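Local coordinates for protein chitinase (Paenibacillus sp. FPU-7, PDB 5GZT) that probably hydrolyses internal beta-1,4 linkages of chitin and chitodextrins at random, as an endo-acting chitinase with two glycoside hydrolase family 18 regions, at residues Y1022-L1036 / Y1076-Y1090. Numbering follows the deposited sequence.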
ATOM      1  N   TYR B1022       5.727 -33.206  26.989  1.00 24.01           N
ATOM      2  CA  TYR B1022       4.334 -33.144  27.400  1.00 26.72           C
ATOM      3  C   TYR B1022       3.638 -32.225  26.440  1.00 27.16           C
ATOM      4  O   TYR B1022       4.278 -31.352  25.797  1.00 30.75           O
ATOM      5  CB  TYR B1022       4.138 -32.622  28.845  1.00 23.68           C
ATOM      6  CG  TYR B1022       4.680 -31.213  29.090  1.00 26.71           C
ATOM      7  CD1 TYR B1022       6.047 -30.995  29.445  1.00 30.20           C
ATOM      8  CD2 TYR B1022       3.871 -30.110  28.970  1.00 28.20           C
ATOM      9  CE1 TYR B1022       6.563 -29.713  29.649  1.00 28.65           C
ATOM     10  CE2 TYR B1022       4.383 -28.820  29.174  1.00 33.50           C
ATOM     11  CZ  TYR B1022       5.729 -28.633  29.509  1.00 32.74           C
ATOM     12  OH  TYR B1022       6.161 -27.343  29.700  1.00 38.25           O
ATOM     13  N   ALA B1023       2.306 -32.321  26.450  1.00 29.75           N
ATOM     14  CA  ALA B1023       1.450 -31.494  25.604  1.00 26.60           C
ATOM     15  C   ALA B1023       0.673 -30.436  26.309  1.00 26.80           C
ATOM     16  O   ALA B1023       0.522 -30.428  27.520  1.00 31.42           O
ATOM     17  CB  ALA B1023       0.480 -32.397  24.871  1.00 27.37           C
ATOM     18  N   ARG B1024       0.147 -29.529  25.513  1.00 25.80           N
ATOM     19  CA  ARG B1024      -0.926 -28.608  25.933  1.00 26.31           C
ATOM     20  C   ARG B1024      -2.009 -28.689  24.883  1.00 30.39           C
ATOM     21  O   ARG B1024      -1.833 -29.336  23.866  1.00 35.20           O
ATOM     22  CB  ARG B1024      -0.424 -27.183  26.109  1.00 27.89           C
ATOM     23  CG  ARG B1024       0.530 -27.051  27.305  1.00 29.46           C
ATOM     24  CD  ARG B1024       1.004 -25.609  27.481  1.00 33.53           C
ATOM     25  NE  ARG B1024       1.940 -25.553  28.594  1.00 33.53           N
ATOM     26  CZ  ARG B1024       1.598 -25.619  29.892  1.00 38.66           C
ATOM     27  NH1 ARG B1024       0.327 -25.619  30.293  1.00 35.15           N
ATOM     28  NH2 ARG B1024       2.547 -25.640  30.813  1.00 34.45           N
ATOM     29  N   GLY B1025      -3.168 -28.121  25.154  1.00 35.56           N
ATOM     30  CA  GLY B1025      -4.319 -28.378  24.269  1.00 35.23           C
ATOM     31  C   GLY B1025      -5.558 -27.569  24.623  1.00 39.07           C
ATOM     32  O   GLY B1025      -5.520 -26.802  25.576  1.00 31.61           O
ATOM     33  N   TRP B1026      -6.608 -27.658  23.781  1.00 36.48           N
ATOM     34  CA  TRP B1026      -7.866 -26.952  24.016  1.00 35.78           C
ATOM     35  C   TRP B1026      -9.033 -27.878  23.643  1.00 34.80           C
ATOM     36  O   TRP B1026      -8.888 -28.741  22.780  1.00 33.80           O
ATOM     37  CB  TRP B1026      -7.990 -25.654  23.185  1.00 38.08           C
ATOM     38  CG  TRP B1026      -7.046 -24.595  23.498  1.00 36.03           C
ATOM     39  CD1 TRP B1026      -7.240 -23.481  24.284  1.00 38.65           C
ATOM     40  CD2 TRP B1026      -5.712 -24.529  23.021  1.00 35.25           C
ATOM     41  NE1 TRP B1026      -6.069 -22.730  24.329  1.00 36.55           N
ATOM     42  CE2 TRP B1026      -5.121 -23.365  23.567  1.00 35.97           C
ATOM     43  CE3 TRP B1026      -4.944 -25.377  22.220  1.00 35.87           C
ATOM     44  CZ2 TRP B1026      -3.796 -23.024  23.327  1.00 36.89           C
ATOM     45  CZ3 TRP B1026      -3.624 -25.034  21.973  1.00 37.05           C
ATOM     46  CH2 TRP B1026      -3.071 -23.855  22.516  1.00 35.34           C
ATOM     47  N   VAL B1027     -10.192 -27.657  24.289  1.00 42.18           N
ATOM     48  CA  VAL B1027     -11.462 -28.371  23.946  1.00 40.19           C
ATOM     49  C   VAL B1027     -12.398 -27.368  23.268  1.00 44.03           C
ATOM     50  O   VAL B1027     -12.104 -26.147  23.240  1.00 43.61           O
ATOM     51  CB  VAL B1027     -12.126 -29.030  25.193  1.00 40.82           C
ATOM     52  CG1 VAL B1027     -11.344 -30.274  25.627  1.00 43.36           C
ATOM     53  CG2 VAL B1027     -12.282 -28.071  26.370  1.00 34.53           C
ATOM     54  N   ASN B1028     -13.526 -27.861  22.708  1.00 49.67           N
ATOM     55  CA  ASN B1028     -14.469 -27.024  21.938  1.00 42.76           C
ATOM     56  C   ASN B1028     -13.752 -26.232  20.876  1.00 43.14           C
ATOM     57  O   ASN B1028     -13.792 -24.992  20.845  1.00 40.76           O
ATOM     58  CB  ASN B1028     -15.243 -26.064  22.833  1.00 47.97           C
ATOM     59  CG  ASN B1028     -16.166 -26.792  23.823  1.00 57.86           C
ATOM     60  OD1 ASN B1028     -16.749 -27.832  23.513  1.00 49.96           O
ATOM     61  ND2 ASN B1028     -16.280 -26.239  25.032  1.00 59.86           N
ATOM     62  N   VAL B1029     -13.030 -26.962  20.039  1.00 45.82           N
ATOM     63  CA  VAL B1029     -12.279 -26.343  18.975  1.00 43.04           C
ATOM     64  C   VAL B1029     -12.974 -26.689  17.647  1.00 38.74           C
ATOM     65  O   VAL B1029     -13.096 -27.884  17.285  1.00 32.75           O
ATOM     66  CB  VAL B1029     -10.804 -26.813  18.954  1.00 45.94           C
ATOM     67  CG1 VAL B1029     -10.079 -26.169  17.768  1.00 43.82           C
ATOM     68  CG2 VAL B1029     -10.116 -26.463  20.272  1.00 41.02           C
ATOM     69  N   PRO B1030     -13.403 -25.658  16.907  1.00 40.99           N
ATOM     70  CA  PRO B1030     -14.137 -25.858  15.639  1.00 43.31           C
ATOM     71  C   PRO B1030     -13.355 -26.713  14.694  1.00 51.72           C
ATOM     72  O   PRO B1030     -12.123 -26.550  14.642  1.00 51.78           O
ATOM     73  CB  PRO B1030     -14.225 -24.458  15.064  1.00 47.90           C
ATOM     74  CG  PRO B1030     -14.131 -23.536  16.256  1.00 49.19           C
ATOM     75  CD  PRO B1030     -13.412 -24.257  17.352  1.00 40.80           C
ATOM     76  N   ASN B1031     -14.002 -27.614  13.946  1.00 48.44           N
ATOM     77  CA  ASN B1031     -13.270 -28.375  12.937  1.00 43.59           C
ATOM     78  C   ASN B1031     -13.084 -27.557  11.665  1.00 52.35           C
ATOM     79  O   ASN B1031     -13.751 -27.794  10.650  1.00 56.79           O
ATOM     80  CB  ASN B1031     -13.906 -29.719  12.679  1.00 43.18           C
ATOM     81  CG  ASN B1031     -13.046 -30.627  11.832  1.00 47.35           C
ATOM     82  OD1 ASN B1031     -11.958 -30.265  11.364  1.00 53.90           O
ATOM     83  ND2 ASN B1031     -13.516 -31.846  11.652  1.00 53.31           N
ATOM     84  N   ILE B1032     -12.153 -26.599  11.741  1.00 47.98           N
ATOM     85  CA  ILE B1032     -11.669 -25.793  10.615  1.00 49.65           C
ATOM     86  C   ILE B1032     -10.144 -25.882  10.668  1.00 51.76           C
ATOM     87  O   ILE B1032      -9.551 -25.625  11.755  1.00 43.40           O
ATOM     88  CB  ILE B1032     -12.070 -24.306  10.745  1.00 53.97           C
ATOM     89  CG1 ILE B1032     -13.590 -24.157  10.881  1.00 56.53           C
ATOM     90  CG2 ILE B1032     -11.583 -23.460   9.563  1.00 53.16           C
ATOM     91  CD1 ILE B1032     -13.996 -22.757  11.288  1.00 57.55           C
ATOM     92  N   ASN B1033      -9.546 -26.247   9.520  1.00 46.88           N
ATOM     93  CA  ASN B1033      -8.122 -26.522   9.345  1.00 48.67           C
ATOM     94  C   ASN B1033      -7.586 -27.410  10.442  1.00 52.90           C
ATOM     95  O   ASN B1033      -6.519 -27.137  11.020  1.00 52.12           O
ATOM     96  CB  ASN B1033      -7.320 -25.215   9.290  1.00 49.71           C
ATOM     97  CG  ASN B1033      -7.793 -24.300   8.189  1.00 56.30           C
ATOM     98  OD1 ASN B1033      -7.888 -23.088   8.371  1.00 68.03           O
ATOM     99  ND2 ASN B1033      -8.103 -24.875   7.036  1.00 60.76           N
ATOM    100  N   HIS B1034      -8.359 -28.449  10.736  1.00 44.08           N
ATOM    101  CA  HIS B1034      -8.091 -29.384  11.794  1.00 41.88           C
ATOM    102  C   HIS B1034      -7.834 -28.708  13.142  1.00 40.12           C
ATOM    103  O   HIS B1034      -7.028 -29.175  13.910  1.00 33.75           O
ATOM    104  CB  HIS B1034      -6.930 -30.285  11.420  1.00 42.79           C
ATOM    105  CG  HIS B1034      -6.976 -30.773  10.013  1.00 48.96           C
ATOM    106  ND1 HIS B1034      -7.966 -31.601   9.541  1.00 52.14           N
ATOM    107  CD2 HIS B1034      -6.141 -30.553   8.970  1.00 57.69           C
ATOM    108  CE1 HIS B1034      -7.745 -31.869   8.267  1.00 52.88           C
ATOM    109  NE2 HIS B1034      -6.635 -31.254   7.899  1.00 52.97           N
ATOM    110  N   GLY B1035      -8.542 -27.622  13.420  1.00 39.62           N
ATOM    111  CA  GLY B1035      -8.440 -26.932  14.718  1.00 38.77           C
ATOM    112  C   GLY B1035      -7.266 -25.963  14.891  1.00 38.71           C
ATOM    113  O   GLY B1035      -7.195 -25.287  15.921  1.00 33.34           O
ATOM    114  N   LEU B1036      -6.412 -25.819  13.865  1.00 36.96           N
ATOM    115  CA  LEU B1036      -5.185 -25.035  13.986  1.00 35.45           C
ATOM    116  C   LEU B1036      -5.449 -23.558  13.834  1.00 35.58           C
ATOM    117  O   LEU B1036      -5.957 -23.141  12.805  1.00 37.26           O
ATOM    118  CB  LEU B1036      -4.182 -25.468  12.922  1.00 36.22           C
ATOM    119  CG  LEU B1036      -2.844 -24.702  12.890  1.00 33.95           C
ATOM    120  CD1 LEU B1036      -2.119 -24.925  14.210  1.00 37.22           C
ATOM    121  CD2 LEU B1036      -2.017 -25.201  11.681  1.00 34.63           C
ATOM    122  N   TYR B1076       0.556 -31.651  15.612  1.00 30.96           N
ATOM    123  CA  TYR B1076      -0.627 -31.447  16.400  1.00 32.24           C
ATOM    124  C   TYR B1076      -1.609 -32.566  16.153  1.00 38.11           C
ATOM    125  O   TYR B1076      -1.525 -33.262  15.149  1.00 41.58           O
ATOM    126  CB  TYR B1076      -1.297 -30.102  16.177  1.00 30.06           C
ATOM    127  CG  TYR B1076      -1.711 -29.717  14.753  1.00 32.74           C
ATOM    128  CD1 TYR B1076      -0.776 -29.326  13.811  1.00 36.41           C
ATOM    129  CD2 TYR B1076      -3.046 -29.697  14.368  1.00 33.87           C
ATOM    130  CE1 TYR B1076      -1.163 -28.934  12.517  1.00 33.98           C
ATOM    131  CE2 TYR B1076      -3.441 -29.300  13.096  1.00 36.25           C
ATOM    132  CZ  TYR B1076      -2.488 -28.928  12.167  1.00 33.78           C
ATOM    133  OH  TYR B1076      -2.851 -28.555  10.917  1.00 38.11           O
ATOM    134  N   LEU B1077      -2.518 -32.736  17.100  1.00 37.79           N
ATOM    135  CA  LEU B1077      -3.540 -33.772  17.058  1.00 38.72           C
ATOM    136  C   LEU B1077      -4.858 -33.031  16.998  1.00 40.31           C
ATOM    137  O   LEU B1077      -4.981 -32.008  17.660  1.00 39.41           O
ATOM    138  CB  LEU B1077      -3.507 -34.638  18.314  1.00 36.96           C
ATOM    139  CG  LEU B1077      -2.707 -35.933  18.366  1.00 37.93           C
ATOM    140  CD1 LEU B1077      -1.578 -36.068  17.398  1.00 35.66           C
ATOM    141  CD2 LEU B1077      -2.263 -36.261  19.789  1.00 39.42           C
ATOM    142  N   TYR B1078      -5.819 -33.557  16.216  1.00 40.40           N
ATOM    143  CA  TYR B1078      -7.220 -33.109  16.278  1.00 41.33           C
ATOM    144  C   TYR B1078      -8.147 -34.341  16.377  1.00 41.77           C
ATOM    145  O   TYR B1078      -7.873 -35.450  15.824  1.00 36.39           O
ATOM    146  CB  TYR B1078      -7.582 -32.194  15.093  1.00 42.25           C
ATOM    147  CG  TYR B1078      -8.938 -31.504  15.264  1.00 43.24           C
ATOM    148  CD1 TYR B1078      -9.116 -30.537  16.231  1.00 37.10           C
ATOM    149  CD2 TYR B1078     -10.054 -31.855  14.467  1.00 47.24           C
ATOM    150  CE1 TYR B1078     -10.336 -29.946  16.450  1.00 41.14           C
ATOM    151  CE2 TYR B1078     -11.301 -31.228  14.668  1.00 40.86           C
ATOM    152  CZ  TYR B1078     -11.439 -30.282  15.661  1.00 42.40           C
ATOM    153  OH  TYR B1078     -12.623 -29.601  15.899  1.00 36.59           O
ATOM    154  N   ASN B1079      -9.173 -34.175  17.188  1.00 43.56           N
ATOM    155  CA  ASN B1079     -10.228 -35.200  17.344  1.00 44.72           C
ATOM    156  C   ASN B1079     -11.536 -34.389  17.343  1.00 43.72           C
ATOM    157  O   ASN B1079     -11.858 -33.719  18.324  1.00 40.82           O
ATOM    158  CB  ASN B1079     -10.066 -36.037  18.619  1.00 47.64           C
ATOM    159  CG  ASN B1079     -11.163 -37.114  18.780  1.00 52.62           C
ATOM    160  OD1 ASN B1079     -12.249 -37.010  18.216  1.00 49.89           O
ATOM    161  ND2 ASN B1079     -10.859 -38.162  19.544  1.00 51.35           N
ATOM    162  N   PRO B1080     -12.281 -34.416  16.215  1.00 45.19           N
ATOM    163  CA  PRO B1080     -13.545 -33.640  16.160  1.00 44.58           C
ATOM    164  C   PRO B1080     -14.568 -34.096  17.240  1.00 48.88           C
ATOM    165  O   PRO B1080     -15.371 -33.281  17.779  1.00 51.77           O
ATOM    166  CB  PRO B1080     -14.059 -33.883  14.727  1.00 45.68           C
ATOM    167  CG  PRO B1080     -13.201 -34.959  14.112  1.00 48.72           C
ATOM    168  CD  PRO B1080     -12.115 -35.355  15.089  1.00 47.45           C
ATOM    169  N   ASP B1081     -14.464 -35.359  17.635  1.00 44.82           N
ATOM    170  CA  ASP B1081     -15.460 -35.948  18.524  1.00 58.45           C
ATOM    171  C   ASP B1081     -15.232 -35.807  20.031  1.00 64.11           C
ATOM    172  O   ASP B1081     -16.173 -36.049  20.793  1.00 70.16           O
ATOM    173  CB  ASP B1081     -15.625 -37.426  18.138  1.00 53.76           C
ATOM    174  CG  ASP B1081     -16.029 -37.588  16.663  1.00 51.33           C
ATOM    175  OD1 ASP B1081     -16.724 -36.693  16.098  1.00 49.18           O
ATOM    176  OD2 ASP B1081     -15.620 -38.590  16.069  1.00 48.45           O
ATOM    177  N   ALA B1082     -14.039 -35.403  20.474  1.00 57.88           N
ATOM    178  CA  ALA B1082     -13.669 -35.643  21.876  1.00 58.15           C
ATOM    179  C   ALA B1082     -14.411 -34.776  22.871  1.00 61.24           C
ATOM    180  O   ALA B1082     -15.073 -35.320  23.765  1.00 84.63           O
ATOM    181  CB  ALA B1082     -12.172 -35.552  22.080  1.00 61.53           C
ATOM    182  N   ASN B1083     -14.332 -33.455  22.752  1.00 63.17           N
ATOM    183  CA  ASN B1083     -15.070 -32.575  23.695  1.00 55.19           C
ATOM    184  C   ASN B1083     -15.382 -31.329  22.967  1.00 55.99           C
ATOM    185  O   ASN B1083     -14.841 -30.268  23.251  1.00 56.63           O
ATOM    186  CB  ASN B1083     -14.253 -32.213  24.944  1.00 52.87           C
ATOM    187  CG  ASN B1083     -14.474 -33.163  26.074  1.00 57.21           C
ATOM    188  OD1 ASN B1083     -15.471 -33.082  26.772  1.00 62.04           O
ATOM    189  ND2 ASN B1083     -13.536 -34.059  26.278  1.00 57.06           N
ATOM    190  N   GLY B1084     -16.237 -31.470  21.977  1.00 56.96           N
ATOM    191  CA  GLY B1084     -16.616 -30.326  21.137  1.00 57.06           C
ATOM    192  C   GLY B1084     -15.585 -30.033  20.058  1.00 51.34           C
ATOM    193  O   GLY B1084     -15.695 -28.970  19.358  1.00 44.65           O
ATOM    194  N   GLY B1085     -14.661 -31.006  19.884  1.00 44.64           N
ATOM    195  CA  GLY B1085     -13.375 -30.804  19.162  1.00 50.22           C
ATOM    196  C   GLY B1085     -12.169 -30.523  20.095  1.00 42.58           C
ATOM    197  O   GLY B1085     -12.142 -29.490  20.753  1.00 39.75           O
ATOM    198  N   THR B1086     -11.197 -31.443  20.123  1.00 45.31           N
ATOM    199  CA  THR B1086      -9.954 -31.338  20.946  1.00 48.86           C
ATOM    200  C   THR B1086      -8.652 -31.264  20.068  1.00 44.26           C
ATOM    201  O   THR B1086      -8.413 -32.096  19.193  1.00 36.15           O
ATOM    202  CB  THR B1086      -9.891 -32.470  22.000  1.00 47.41           C
ATOM    203  OG1 THR B1086     -10.945 -32.241  22.928  1.00 44.21           O
ATOM    204  CG2 THR B1086      -8.562 -32.481  22.789  1.00 46.20           C
ATOM    205  N   PHE B1087      -7.882 -30.195  20.314  1.00 42.65           N
ATOM    206  CA  PHE B1087      -6.654 -29.873  19.591  1.00 38.31           C
ATOM    207  C   PHE B1087      -5.509 -29.987  20.572  1.00 36.84           C
ATOM    208  O   PHE B1087      -5.558 -29.348  21.620  1.00 34.33           O
ATOM    209  CB  PHE B1087      -6.727 -28.416  19.104  1.00 39.69           C
ATOM    210  CG  PHE B1087      -5.484 -27.944  18.407  1.00 35.51           C
ATOM    211  CD1 PHE B1087      -4.437 -27.329  19.138  1.00 38.41           C
ATOM    212  CD2 PHE B1087      -5.353 -28.069  17.040  1.00 35.56           C
ATOM    213  CE1 PHE B1087      -3.280 -26.890  18.493  1.00 34.11           C
ATOM    214  CE2 PHE B1087      -4.195 -27.621  16.387  1.00 38.62           C
ATOM    215  CZ  PHE B1087      -3.147 -27.035  17.120  1.00 35.12           C
ATOM    216  N   ILE B1088      -4.471 -30.722  20.196  1.00 37.65           N
ATOM    217  CA  ILE B1088      -3.298 -30.977  21.061  1.00 37.79           C
ATOM    218  C   ILE B1088      -2.006 -30.464  20.372  1.00 33.42           C
ATOM    219  O   ILE B1088      -1.792 -30.766  19.233  1.00 29.39           O
ATOM    220  CB  ILE B1088      -3.146 -32.489  21.351  1.00 31.55           C
ATOM    221  CG1 ILE B1088      -4.380 -33.046  22.059  1.00 33.56           C
ATOM    222  CG2 ILE B1088      -1.931 -32.793  22.228  1.00 34.81           C
ATOM    223  CD1 ILE B1088      -4.768 -32.359  23.378  1.00 33.67           C
ATOM    224  N   THR B1089      -1.137 -29.785  21.113  1.00 30.38           N
ATOM    225  CA  THR B1089       0.144 -29.268  20.602  1.00 30.15           C
ATOM    226  C   THR B1089       1.245 -29.777  21.485  1.00 30.31           C
ATOM    227  O   THR B1089       1.159 -29.688  22.732  1.00 28.07           O
ATOM    228  CB  THR B1089       0.130 -27.747  20.526  1.00 29.66           C
ATOM    229  OG1 THR B1089       1.452 -27.245  20.339  1.00 29.39           O
ATOM    230  CG2 THR B1089      -0.556 -27.098  21.754  1.00 30.92           C
ATOM    231  N   TYR B1090       2.232 -30.374  20.844  1.00 27.01           N
ATOM    232  CA  TYR B1090       3.232 -31.155  21.549  1.00 26.63           C
ATOM    233  C   TYR B1090       4.517 -31.235  20.735  1.00 26.16           C
ATOM    234  O   TYR B1090       4.502 -30.756  19.560  1.00 23.93           O
ATOM    235  CB  TYR B1090       2.673 -32.562  21.889  1.00 28.14           C
ATOM    236  CG  TYR B1090       2.387 -33.454  20.715  1.00 27.30           C
ATOM    237  CD1 TYR B1090       1.325 -33.184  19.826  1.00 27.16           C
ATOM    238  CD2 TYR B1090       3.140 -34.572  20.486  1.00 27.88           C
ATOM    239  CE1 TYR B1090       1.085 -33.996  18.727  1.00 27.52           C
ATOM    240  CE2 TYR B1090       2.881 -35.431  19.401  1.00 29.54           C
ATOM    241  CZ  TYR B1090       1.857 -35.147  18.519  1.00 32.35           C
ATOM    242  OH  TYR B1090       1.664 -35.994  17.433  1.00 27.68           O
TER
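Asn1028 N donates to Asn1083 O over 2.8 Å, and Val1029 N donates to Gly1085 O, so two successive amides of 1022-1036 hold the loop residues 1083-1085 that lead into strand 1086-1089. Strands 1024-1026 and 1086-1089 pair antiparallel, with axes at 160°: Arg1024 with Thr1089 and Trp1026 with Phe1087 are the hydrogen-bonded pairs, and Gly1025 faces Ile1088 between them. A chi1 of 177° swings the Phe1087 ring away from its own amide and lays it alongside Trp1026, where Phe1087 CD1 meets Trp1026 CE3 at 3.7 Å; the rings touch rim to rim, planes 46° apart. From the loop, Leu1036 CD1 reaches Phe1087 CZ at 3.7 Å, while Leu1036 CD2 lies 3.8 Å from Tyr1076 CZ. Replacing Phe1087 by an alanine is likely to open a gap between Trp1026 and Leu1036, leaving the indole held by its NE1 bond to Glu977 O but without this rim contact. Tyr1078 takes the backbone of His1034 and Gly1035 over one face, His1034 C standing 3.7 Å above the ring plane. Strand 1024-1026 edges a small antiparallel sheet continuing through 1086-1089 and 1074-1079 to 1065-1069, between barrel strands 1015-1020 and 1110-1114 in sequence, consistent with the alpha+beta insertion of many family 18 chitinases.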